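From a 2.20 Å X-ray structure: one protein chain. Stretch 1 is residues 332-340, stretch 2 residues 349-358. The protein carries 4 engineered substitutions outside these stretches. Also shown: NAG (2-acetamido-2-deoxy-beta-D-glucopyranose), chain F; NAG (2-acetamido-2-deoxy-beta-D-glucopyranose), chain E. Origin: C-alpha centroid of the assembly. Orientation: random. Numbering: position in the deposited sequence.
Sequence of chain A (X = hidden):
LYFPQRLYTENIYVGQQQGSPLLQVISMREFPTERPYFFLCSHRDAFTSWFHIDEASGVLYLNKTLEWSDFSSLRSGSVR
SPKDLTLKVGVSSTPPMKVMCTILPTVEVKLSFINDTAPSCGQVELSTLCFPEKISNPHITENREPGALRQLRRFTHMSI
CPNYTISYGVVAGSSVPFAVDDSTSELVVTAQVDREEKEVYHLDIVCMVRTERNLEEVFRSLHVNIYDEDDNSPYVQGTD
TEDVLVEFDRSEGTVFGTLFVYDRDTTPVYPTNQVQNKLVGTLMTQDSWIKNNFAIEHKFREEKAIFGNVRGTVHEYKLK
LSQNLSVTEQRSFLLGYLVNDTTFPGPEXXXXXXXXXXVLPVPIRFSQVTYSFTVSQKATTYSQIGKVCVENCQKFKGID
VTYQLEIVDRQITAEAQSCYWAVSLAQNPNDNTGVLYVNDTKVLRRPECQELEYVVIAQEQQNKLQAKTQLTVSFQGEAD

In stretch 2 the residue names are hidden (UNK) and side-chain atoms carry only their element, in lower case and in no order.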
# COMPACT_ATOMS: atom_id res chain seq x y z
N SER A 332 -5.92 11.23 21.31
CA SER A 332 -6.59 12.00 20.27
C SER A 332 -5.99 13.40 20.24
O SER A 332 -6.08 14.13 21.24
CB SER A 332 -8.09 12.05 20.52
OG SER A 332 -8.67 10.82 20.17
N PHE A 333 -5.39 13.78 19.12
CA PHE A 333 -4.73 15.08 19.02
C PHE A 333 -4.95 15.69 17.64
O PHE A 333 -5.21 15.00 16.65
CB PHE A 333 -3.23 14.96 19.30
CG PHE A 333 -2.54 13.96 18.43
CD1 PHE A 333 -2.05 14.34 17.19
CD2 PHE A 333 -2.42 12.64 18.82
CE1 PHE A 333 -1.42 13.43 16.37
CE2 PHE A 333 -1.78 11.71 18.00
CZ PHE A 333 -1.30 12.10 16.78
N LEU A 334 -4.83 17.01 17.59
CA LEU A 334 -4.98 17.78 16.36
C LEU A 334 -3.58 18.23 15.95
O LEU A 334 -3.01 19.14 16.55
CB LEU A 334 -5.96 18.94 16.55
CG LEU A 334 -6.23 19.82 15.32
CD1 LEU A 334 -6.72 19.00 14.11
CD2 LEU A 334 -7.19 20.98 15.62
N LEU A 335 -3.01 17.57 14.95
CA LEU A 335 -1.61 17.74 14.59
C LEU A 335 -1.51 18.75 13.46
O LEU A 335 -1.98 18.51 12.34
CB LEU A 335 -1.00 16.39 14.19
CG LEU A 335 0.43 16.36 13.62
CD1 LEU A 335 1.45 16.79 14.66
CD2 LEU A 335 0.77 14.98 13.06
N GLY A 336 -0.91 19.90 13.74
CA GLY A 336 -0.71 20.91 12.74
C GLY A 336 0.58 20.68 11.96
O GLY A 336 1.55 20.14 12.50
N TYR A 337 0.56 21.06 10.68
CA TYR A 337 1.74 20.94 9.82
C TYR A 337 1.79 22.16 8.91
O TYR A 337 0.96 22.30 8.00
CB TYR A 337 1.71 19.64 9.01
CG TYR A 337 3.02 19.32 8.35
CD1 TYR A 337 4.07 18.78 9.08
CD2 TYR A 337 3.23 19.57 6.99
CE1 TYR A 337 5.28 18.49 8.49
CE2 TYR A 337 4.43 19.29 6.39
CZ TYR A 337 5.45 18.75 7.15
OH TYR A 337 6.67 18.44 6.57
N LEU A 338 2.75 23.05 9.16
CA LEU A 338 2.91 24.29 8.39
C LEU A 338 3.72 24.02 7.13
O LEU A 338 4.88 23.60 7.22
CB LEU A 338 3.59 25.36 9.23
CG LEU A 338 3.78 26.67 8.47
CD1 LEU A 338 2.45 27.38 8.32
CD2 LEU A 338 4.77 27.53 9.20
N VAL A 339 3.10 24.26 5.97
CA VAL A 339 3.75 24.13 4.68
C VAL A 339 4.13 25.52 4.18
O VAL A 339 3.26 26.37 3.96
CB VAL A 339 2.85 23.41 3.66
CG1 VAL A 339 3.44 23.53 2.28
CG2 VAL A 339 2.68 21.93 4.03
N ASN A 340 5.41 25.76 3.96
CA ASN A 340 5.92 27.10 3.66
C ASN A 340 6.60 27.09 2.30
O ASN A 340 7.60 26.39 2.11
CB ASN A 340 6.87 27.53 4.78
CG ASN A 340 7.38 28.94 4.63
OD1 ASN A 340 7.27 29.57 3.58
ND2 ASN A 340 7.95 29.46 5.72
N UNK A 349 2.74 33.01 1.71
CA UNK A 349 3.11 31.83 0.96
C UNK A 349 3.12 30.55 1.77
O UNK A 349 3.90 29.65 1.47
N UNK A 350 2.26 30.44 2.79
CA UNK A 350 2.20 29.24 3.61
C UNK A 350 0.77 28.71 3.69
O UNK A 350 -0.19 29.46 3.55
c UNK A 350 2.73 29.48 5.03
c UNK A 350 4.18 29.92 4.98
o UNK A 350 1.95 30.49 5.67
N UNK A 351 0.65 27.39 3.91
CA UNK A 351 -0.61 26.74 4.21
C UNK A 351 -0.43 25.88 5.46
O UNK A 351 0.56 25.15 5.60
c UNK A 351 -0.18 24.71 2.77
c UNK A 351 -1.14 25.86 3.05
c UNK A 351 -1.32 26.67 1.80
N UNK A 352 -1.40 25.96 6.36
CA UNK A 352 -1.43 25.16 7.57
C UNK A 352 -2.29 23.92 7.33
O UNK A 352 -3.46 24.03 6.98
c UNK A 352 -2.46 26.35 11.16
c UNK A 352 -0.54 24.93 10.48
c UNK A 352 -1.94 25.37 10.12
c UNK A 352 -1.97 26.00 8.73
N UNK A 353 -1.70 22.74 7.50
CA UNK A 353 -2.42 21.49 7.35
C UNK A 353 -2.69 20.87 8.72
O UNK A 353 -1.92 21.05 9.66
c UNK A 353 -0.53 19.84 4.37
c UNK A 353 -1.65 20.49 6.50
c UNK A 353 -1.38 20.91 5.06
c UNK A 353 -2.70 21.14 4.36
N UNK A 354 -3.80 20.12 8.81
CA UNK A 354 -4.27 19.55 10.07
C UNK A 354 -4.55 18.07 9.89
O UNK A 354 -5.30 17.68 8.99
c UNK A 354 -4.78 22.46 11.69
c UNK A 354 -5.64 23.86 10.23
n UNK A 354 -4.95 23.78 11.35
c UNK A 354 -5.40 21.73 10.73
n UNK A 354 -5.93 22.63 9.83
c UNK A 354 -5.55 20.25 10.56
N UNK A 355 -3.97 17.26 10.77
CA UNK A 355 -4.29 15.85 10.86
C UNK A 355 -5.02 15.65 12.19
O UNK A 355 -4.44 15.89 13.26
c UNK A 355 -2.42 14.08 7.08
c UNK A 355 -1.38 14.92 6.75
c UNK A 355 -3.04 14.98 10.74
c UNK A 355 -2.96 14.10 8.38
c UNK A 355 -0.86 15.79 7.71
c UNK A 355 -1.40 15.80 8.99
c UNK A 355 -2.45 14.96 9.34
N UNK A 356 -6.29 15.26 12.10
CA UNK A 356 -7.15 15.03 13.26
C UNK A 356 -7.07 13.54 13.59
O UNK A 356 -7.76 12.72 12.98
c UNK A 356 -9.51 15.25 14.10
c UNK A 356 -8.58 15.46 12.95
o UNK A 356 -9.07 15.20 15.24
n UNK A 356 -10.80 15.14 13.82
N UNK A 357 -6.22 13.18 14.55
CA UNK A 357 -5.82 11.79 14.76
C UNK A 357 -6.56 11.21 15.95
O UNK A 357 -6.52 11.76 17.06
c UNK A 357 -4.30 11.68 14.97
c UNK A 357 -3.90 10.21 15.20
c UNK A 357 -3.54 12.31 13.80
N UNK A 358 -7.21 10.07 15.73
CA UNK A 358 -7.78 9.25 16.80
C UNK A 358 -7.00 7.94 16.85
O UNK A 358 -6.96 7.20 15.86
c UNK A 358 -9.26 8.97 16.55
c UNK A 358 -9.77 7.87 17.48
o UNK A 358 -10.02 10.16 16.80
C1 NAG F . -11.79 14.94 14.86
C2 NAG F . -12.85 16.06 14.83
C3 NAG F . -13.96 15.79 15.84
C4 NAG F . -14.51 14.37 15.69
C5 NAG F . -13.37 13.37 15.76
C6 NAG F . -13.82 11.94 15.57
C7 NAG F . -12.00 18.26 14.16
C8 NAG F . -11.38 19.55 14.62
N2 NAG F . -12.24 17.35 15.11
O3 NAG F . -15.01 16.73 15.64
O4 NAG F . -15.44 14.10 16.73
O5 NAG F . -12.43 13.66 14.72
O6 NAG F . -14.00 11.65 14.19
O7 NAG F . -12.28 18.06 12.98
C1 NAG E . 8.53 30.76 5.78
C2 NAG E . 8.57 31.35 7.20
C3 NAG E . 9.28 32.70 7.19
C4 NAG E . 10.63 32.64 6.49
C5 NAG E . 10.50 31.95 5.13
C6 NAG E . 11.82 31.70 4.43
C7 NAG E . 6.74 30.86 8.79
C8 NAG E . 7.70 29.96 9.50
N2 NAG E . 7.21 31.50 7.71
O3 NAG E . 9.44 33.17 8.52
O4 NAG E . 11.05 33.97 6.23
O5 NAG E . 9.86 30.68 5.27
O6 NAG E . 12.94 31.77 5.30
O7 NAG E . 5.58 31.01 9.17

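Position 349, just before the strand, has no side-chain atoms; its O comes 3.8 Å from C of N340. It is G349. Position 350 opens the strand with one carbon carrying an oxygen and a carbon, and that branch carbon lies 3.4 Å from CG of N340: the pattern of threonine. N340 ND2 carries a glycan at C1 (1.4 Å), so the small side chain of T350 packs beside the root of a sugar.

At 351 three carbons branch at the first, and one branch tip meets CB of V339 at 3.4 Å, which makes valine. V351 and V339 exchange two hydrogen bonds: V339 N donates to V351 O at 2.7 Å, and V351 N donates to V339 O at 2.8 Å. Position 352 has four carbons forked at the second, on the other face, with one fork tip 4.3 Å from CB of L338; this is L352.

The same fork recurs at 353, now facing the V351 side, where a tip reaches CG2 of V339 at 3.8 Å, a diagonal contact that ties neighbouring pairs together: L353. Its N and O both bond with Y337. At 354 one carbon leads to a five-membered ring of three carbons and two nitrogens, and a ring carbon is 4.5 Å from CA of G336, hence histidine. H354 lies opposite G336, which offers no side chain.

Position 355 bears one carbon and a six-carbon ring without oxygen, its edge facing L335 O: F355. It exchanges two bonds of 2.8 Å with L335, N to O each way. At 356 two carbons end in one oxygen and one nitrogen; the first carbon lies 4.2 Å from CD1 of L334, and the nitrogen continues into a sugar, so the residue is asparagine. N356 ND2 is 1.4 Å from C1 of its glycan.

Another three-carbon branch at 357 sets its first carbon 3.8 Å from the centroid of the F333 ring, over its face, in a CH-pi contact: V357. Position 358 repeats the carbon with one oxygen and one carbon, the oxygen 3.7 Å from OG of S332: T358.

The rule is alternation in an antiparallel ladder. Four pairs, F333 with V357 through V339 with V351, carry eight backbone hydrogen bonds and place aromatic and aliphatic side chains on one face, Y337 alone among them bearing a hydroxyl. The five alternate pairs lack such bonds, and several bring CA atoms near carbonyls, as where CA of G336 lies 3.3 Å from L353 O. Their face holds both glycosylated asparagines, along with leucines and small polar groups. The backbone bonds fit the register, and the two faces differ in their side chains; together the stretches bury 862 Å².

Stretch 2 349-358: GTVLLHFNVT
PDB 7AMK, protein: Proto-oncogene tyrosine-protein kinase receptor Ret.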